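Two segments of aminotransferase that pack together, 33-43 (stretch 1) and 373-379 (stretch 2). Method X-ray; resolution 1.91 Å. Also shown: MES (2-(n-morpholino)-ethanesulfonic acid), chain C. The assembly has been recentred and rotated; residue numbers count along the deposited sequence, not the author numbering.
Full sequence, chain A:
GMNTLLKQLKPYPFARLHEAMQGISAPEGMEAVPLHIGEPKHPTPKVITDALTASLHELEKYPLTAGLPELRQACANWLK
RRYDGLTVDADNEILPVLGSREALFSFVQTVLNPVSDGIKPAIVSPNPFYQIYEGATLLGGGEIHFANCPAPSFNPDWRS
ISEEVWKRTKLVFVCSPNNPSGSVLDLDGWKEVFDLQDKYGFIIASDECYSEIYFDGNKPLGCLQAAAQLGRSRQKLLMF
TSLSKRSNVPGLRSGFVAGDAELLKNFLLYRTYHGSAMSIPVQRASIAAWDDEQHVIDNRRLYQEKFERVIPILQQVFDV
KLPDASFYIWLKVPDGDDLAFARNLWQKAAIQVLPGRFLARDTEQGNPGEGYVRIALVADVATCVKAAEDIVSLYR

Stretch 1 33-43: VPLHIGEPKHP
Stretch 2 (373-379) VRIALVA

Stretch 2 arrives in a β-strand already under way and keeps it through Ala376, then leaves as loop; stretch 1 begins as a strand through Val33 and Pro34, and from His36 on it is loop. Leu35 CA lies 4.9 Å from Ala376 CA, and Pro40 CA 5.5 Å from Val378 CA, so both stretches advance in the same sense between the two pairs. Val373 (phi/psi -122/142) stays out of reach.

Arg374 (-87/127) has its CB sideways, but a chain extended through chi1 and chi2 (both t), with a bend at chi3 (p) and chi4 -174°, brings the guanidinium to stretch 1. Arg374 NH2 donates to His36 O at 2.9 Å and also to O2S of the MES sulfonate at 3.0 Å, both near the guanidinium plane; Gly38 N donates to the same MES O2S at 3.1 Å. Two donors, Gly38 N and Arg374 NH2, thus lie 3.4 Å apart, joined through a shared acceptor. At Gly38 (-96/60) an ideal CB would sit a tight 3.3 Å from Arg374 NH1, so glycine leaves room. Water 1 accepts from Arg374 NE at 2.7 Å and donates to Leu35 O at 2.7 Å.

Ile375 (-118/125; m, t) meets Leu35 (-106/8; m, t) in a greasy contact, Ile375 CG2 to Leu35 CD1 at 3.8 Å, while Ile375 CA–H approaches Leu35 O, with CA 3.6 Å from that oxygen.

Ala376 (-101/127) supplies the backbone link: Ala376 N donates to Leu35 O at 2.8 Å and 160°. The small Ala376 CB points toward stretch 1 and lies 3.4 Å from Ile37 O.

Leu377 (-94/65; m, t) directs its CB away. Val378 (-102/-28; chi1 m) points its CB toward stretch 1, and Val378 N bonds weakly to Ala376 O at 3.2 Å. Its compact branched side chain packs closely: Val378 CG1 lies 3.4 Å from Glu39 O, and Val378 CG2 4.1 Å from Lys41 CG. Water 2 links Lys41 N (2.9 Å) to Val378 O (3.3 Å). Ala379 (-65/170) points its CB away.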

# COMPACT_ATOMS: atom_id res chain seq x y z
N VAL A 33 24.23 7.84 21.09
CA VAL A 33 22.93 8.28 21.61
C VAL A 33 22.09 8.79 20.43
O VAL A 33 22.33 9.89 19.91
CB VAL A 33 23.09 9.39 22.68
CG1 VAL A 33 21.74 9.70 23.32
CG2 VAL A 33 24.09 8.99 23.78
N PRO A 34 21.12 7.98 19.98
CA PRO A 34 20.42 8.31 18.74
C PRO A 34 19.27 9.28 18.98
O PRO A 34 18.16 8.85 19.30
CB PRO A 34 19.90 6.95 18.26
CG PRO A 34 19.63 6.21 19.52
CD PRO A 34 20.76 6.63 20.46
N LEU A 35 19.55 10.57 18.85
CA LEU A 35 18.48 11.58 18.97
C LEU A 35 18.10 12.17 17.62
O LEU A 35 17.30 13.12 17.53
CB LEU A 35 18.90 12.70 19.92
CG LEU A 35 19.45 12.29 21.30
CD1 LEU A 35 19.87 13.53 22.06
CD2 LEU A 35 18.46 11.46 22.13
N HIS A 36 18.64 11.57 16.56
CA HIS A 36 18.49 12.07 15.20
C HIS A 36 17.32 11.48 14.41
O HIS A 36 17.00 12.01 13.34
CB HIS A 36 19.79 11.85 14.41
CG HIS A 36 20.18 10.41 14.26
ND1 HIS A 36 20.19 9.53 15.32
CD2 HIS A 36 20.61 9.71 13.18
CE1 HIS A 36 20.59 8.34 14.90
NE2 HIS A 36 20.86 8.42 13.61
N ILE A 37 16.72 10.40 14.88
CA ILE A 37 15.72 9.65 14.09
C ILE A 37 14.29 9.98 14.54
O ILE A 37 14.02 10.09 15.71
CB ILE A 37 15.96 8.11 14.15
CG1 ILE A 37 17.37 7.75 13.67
CG2 ILE A 37 14.93 7.37 13.24
CD1 ILE A 37 17.76 6.26 13.86
N GLY A 38 13.38 10.17 13.59
CA GLY A 38 12.03 10.62 13.92
C GLY A 38 11.04 9.47 14.04
O GLY A 38 10.06 9.42 13.30
N GLU A 39 11.33 8.55 14.96
CA GLU A 39 10.58 7.31 15.12
C GLU A 39 10.57 6.96 16.60
O GLU A 39 11.58 7.17 17.28
CB GLU A 39 11.21 6.17 14.30
CG GLU A 39 11.30 6.50 12.80
CD GLU A 39 11.99 5.43 11.94
OE1 GLU A 39 12.43 4.40 12.50
OE2 GLU A 39 12.06 5.64 10.69
N PRO A 40 9.42 6.47 17.11
CA PRO A 40 9.30 6.16 18.53
C PRO A 40 10.08 4.92 18.93
O PRO A 40 10.43 4.10 18.07
CB PRO A 40 7.80 5.94 18.73
CG PRO A 40 7.30 5.50 17.39
CD PRO A 40 8.16 6.20 16.38
N LYS A 41 10.34 4.79 20.23
CA LYS A 41 11.06 3.66 20.80
C LYS A 41 10.35 3.07 22.03
O LYS A 41 10.93 2.25 22.74
CB LYS A 41 12.49 4.06 21.18
CG LYS A 41 13.38 4.36 19.98
CD LYS A 41 14.87 4.13 20.29
N HIS A 42 9.11 3.48 22.29
CA HIS A 42 8.35 2.91 23.40
C HIS A 42 7.66 1.64 22.91
O HIS A 42 7.34 1.52 21.73
CB HIS A 42 7.30 3.90 23.92
CG HIS A 42 7.88 5.19 24.43
ND1 HIS A 42 7.14 6.34 24.53
CD2 HIS A 42 9.13 5.50 24.84
CE1 HIS A 42 7.91 7.32 24.99
NE2 HIS A 42 9.12 6.83 25.19
N PRO A 43 7.42 0.69 23.82
CA PRO A 43 6.87 -0.61 23.42
C PRO A 43 5.38 -0.59 23.06
O PRO A 43 4.61 0.26 23.53
CB PRO A 43 7.12 -1.50 24.64
CG PRO A 43 7.21 -0.57 25.81
CD PRO A 43 7.67 0.77 25.28
N VAL A 373 19.15 22.28 15.09
CA VAL A 373 19.22 20.83 15.02
C VAL A 373 17.94 20.24 15.57
O VAL A 373 17.34 20.76 16.52
CB VAL A 373 20.46 20.24 15.79
CG1 VAL A 373 21.75 20.69 15.14
CG2 VAL A 373 20.44 20.60 17.31
N ARG A 374 17.48 19.15 14.95
CA ARG A 374 16.37 18.41 15.49
C ARG A 374 16.88 17.36 16.49
O ARG A 374 17.76 16.56 16.19
CB ARG A 374 15.54 17.74 14.39
CG ARG A 374 14.20 17.26 14.90
CD ARG A 374 13.49 16.42 13.91
NE ARG A 374 14.16 15.17 13.64
CZ ARG A 374 13.78 14.30 12.70
NH1 ARG A 374 12.71 14.55 11.95
NH2 ARG A 374 14.44 13.17 12.52
N ILE A 375 16.31 17.38 17.70
CA ILE A 375 16.56 16.39 18.74
C ILE A 375 15.24 15.69 19.04
O ILE A 375 14.25 16.36 19.32
CB ILE A 375 17.07 17.08 20.04
CG1 ILE A 375 18.41 17.77 19.80
CG2 ILE A 375 17.22 16.10 21.17
CD1 ILE A 375 18.80 18.81 20.90
N ALA A 376 15.22 14.36 18.96
CA ALA A 376 14.04 13.55 19.28
C ALA A 376 14.23 12.95 20.66
O ALA A 376 15.24 12.31 20.91
CB ALA A 376 13.85 12.42 18.22
N LEU A 377 13.26 13.15 21.55
CA LEU A 377 13.30 12.57 22.89
C LEU A 377 12.57 11.23 22.93
O LEU A 377 11.55 11.06 23.61
CB LEU A 377 12.72 13.56 23.91
CG LEU A 377 13.45 14.92 24.06
CD1 LEU A 377 12.89 15.72 25.24
CD2 LEU A 377 14.96 14.76 24.19
N VAL A 378 13.11 10.26 22.21
CA VAL A 378 12.50 8.92 22.10
C VAL A 378 13.18 7.87 22.98
O VAL A 378 12.53 6.91 23.40
CB VAL A 378 12.42 8.46 20.62
CG1 VAL A 378 11.46 9.39 19.85
CG2 VAL A 378 13.78 8.42 19.95
N ALA A 379 14.48 8.04 23.24
CA ALA A 379 15.20 7.21 24.20
C ALA A 379 14.64 7.43 25.61
O ALA A 379 13.84 8.35 25.83
CB ALA A 379 16.67 7.55 24.15
O1 MES C . 8.13 7.06 8.57
C2 MES C . 9.10 6.10 8.09
C3 MES C . 10.50 6.65 7.76
N4 MES C . 10.95 7.66 8.74
C5 MES C . 10.00 8.16 9.73
C6 MES C . 8.66 8.30 9.03
C7 MES C . 12.35 8.14 8.61
C8 MES C . 12.95 8.84 9.85
S MES C . 13.77 10.28 9.46
O1S MES C . 12.86 11.27 8.83
O2S MES C . 14.29 10.82 10.74
O3S MES C . 14.87 9.94 8.51
O HOH W 1 15.96 14.28 15.49
O HOH W 2 9.62 6.99 21.93